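Local coordinates for uncharacterized protein (Enterococcus faecalis, PDB 3L1W) that is of unknown function but belongs to the endonuclease/exonuclease/phosphatase family and may act as a 3'-5' RNA exonuclease, at residues I129-D134 with A143-I148. Numbering follows the deposited sequence.
Sequences INVHLD and AGMTVI
Leu133 lays its CD2 branch against the helix backbone at Gly144, which has no side chain, with CD2 4.3 Å from Gly144 C and 4.1 Å from the backbone N of Met145. Its other branch meets Met145, a selenomethionine: Leu133 CD1 lies 4.0 Å from Met145 CE. The selenomethionine leaves the helix with CG anti to the backbone N (chi1 176°), then bends at chi2 and again at chi3 (61°), which turns CE toward Val131 and Leu133. That methyl touches both branches of Val131, at 4.1 Å from CG1 and 4.2 Å from CG2, the side chains crossing at about a right angle. One turn on, Ile148 extends its CD1 to 4.3 Å from Leu133 CD2, while its CG2 meets Ile129 CG2 at 3.9 Å, the two side chains lying alongside and pointing opposite ways. Residues 129-132 and 143-148 run nearly antiparallel (166°), so the helix doubles back across one face of a sheet of the DNase I-like fold; Val175 touches both Leu133 and Met145. Asn130 and His132 turn away from the helix and touch strand 38-44 of the other sheet. Asp134 O bonds Arg141 NH1 nearby, but no hydrogen bond joins the two segments, so their contact is apolar.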
# COMPACT_ATOMS: atom_id res chain seq x y z
N ILE A 129 -4.41 17.04 -15.55
CA ILE A 129 -3.29 17.88 -15.96
C ILE A 129 -2.06 17.45 -15.17
O ILE A 129 -2.05 17.53 -13.95
CB ILE A 129 -3.55 19.38 -15.68
CG1 ILE A 129 -4.87 19.84 -16.32
CG2 ILE A 129 -2.38 20.22 -16.18
CD1 ILE A 129 -5.31 21.25 -15.89
N ASN A 130 -1.03 17.00 -15.88
CA ASN A 130 0.23 16.55 -15.28
C ASN A 130 1.16 17.74 -15.16
O ASN A 130 1.59 18.31 -16.17
CB ASN A 130 0.86 15.46 -16.15
CG ASN A 130 2.05 14.80 -15.49
OD1 ASN A 130 2.67 15.36 -14.59
ND2 ASN A 130 2.40 13.60 -15.96
N VAL A 131 1.46 18.12 -13.91
CA VAL A 131 2.26 19.29 -13.58
C VAL A 131 3.73 18.95 -13.29
O VAL A 131 4.01 18.07 -12.48
CB VAL A 131 1.69 19.94 -12.30
CG1 VAL A 131 2.57 21.09 -11.84
CG2 VAL A 131 0.24 20.42 -12.55
N HIS A 132 4.67 19.66 -13.92
CA HIS A 132 6.04 19.68 -13.41
C HIS A 132 6.63 21.06 -13.61
O HIS A 132 7.09 21.39 -14.70
CB HIS A 132 6.92 18.62 -14.08
CG HIS A 132 8.23 18.42 -13.37
ND1 HIS A 132 9.25 17.64 -13.87
CD2 HIS A 132 8.68 18.90 -12.18
CE1 HIS A 132 10.27 17.66 -13.04
NE2 HIS A 132 9.95 18.41 -12.00
N LEU A 133 6.61 21.86 -12.56
CA LEU A 133 7.02 23.26 -12.69
C LEU A 133 8.52 23.39 -12.52
O LEU A 133 9.16 22.50 -11.98
CB LEU A 133 6.28 24.14 -11.68
CG LEU A 133 4.76 24.07 -11.73
CD1 LEU A 133 4.13 24.99 -10.70
CD2 LEU A 133 4.26 24.40 -13.13
N ASP A 134 9.06 24.52 -12.98
CA ASP A 134 10.49 24.78 -12.97
C ASP A 134 11.03 24.84 -11.54
O ASP A 134 10.37 25.36 -10.64
CB ASP A 134 10.76 26.12 -13.67
CG ASP A 134 12.00 26.09 -14.52
OD1 ASP A 134 12.06 25.27 -15.46
OD2 ASP A 134 12.91 26.89 -14.27
N ALA A 143 4.85 31.66 -13.11
CA ALA A 143 4.71 31.94 -14.54
C ALA A 143 4.27 30.71 -15.31
O ALA A 143 3.42 30.79 -16.20
CB ALA A 143 6.00 32.51 -15.12
N GLY A 144 4.86 29.56 -14.99
CA GLY A 144 4.50 28.32 -15.65
C GLY A 144 3.06 27.91 -15.39
O GLY A 144 2.36 27.48 -16.30
N MSE A 145 2.62 28.04 -14.14
CA MSE A 145 1.26 27.67 -13.78
C MSE A 145 0.26 28.64 -14.41
O MSE A 145 -0.84 28.24 -14.77
CB MSE A 145 1.09 27.64 -12.26
CG MSE A 145 -0.34 27.36 -11.81
SE MSE A 145 -1.01 25.63 -12.43
CE MSE A 145 0.30 24.50 -11.56
N THR A 146 0.67 29.89 -14.57
CA THR A 146 -0.18 30.88 -15.23
C THR A 146 -0.48 30.43 -16.66
O THR A 146 -1.62 30.52 -17.12
CB THR A 146 0.49 32.27 -15.21
OG1 THR A 146 0.62 32.71 -13.85
CG2 THR A 146 -0.34 33.29 -15.99
N VAL A 147 0.54 29.93 -17.35
CA VAL A 147 0.35 29.41 -18.70
C VAL A 147 -0.60 28.20 -18.71
O VAL A 147 -1.49 28.12 -19.54
CB VAL A 147 1.69 29.04 -19.38
CG1 VAL A 147 1.44 28.43 -20.76
CG2 VAL A 147 2.57 30.28 -19.49
N ILE A 148 -0.41 27.26 -17.78
CA ILE A 148 -1.34 26.13 -17.69
C ILE A 148 -2.78 26.62 -17.53
O ILE A 148 -3.68 26.19 -18.24
CB ILE A 148 -1.00 25.20 -16.51
CG1 ILE A 148 0.39 24.59 -16.71
CG2 ILE A 148 -2.07 24.11 -16.32
CD1 ILE A 148 0.80 23.62 -15.62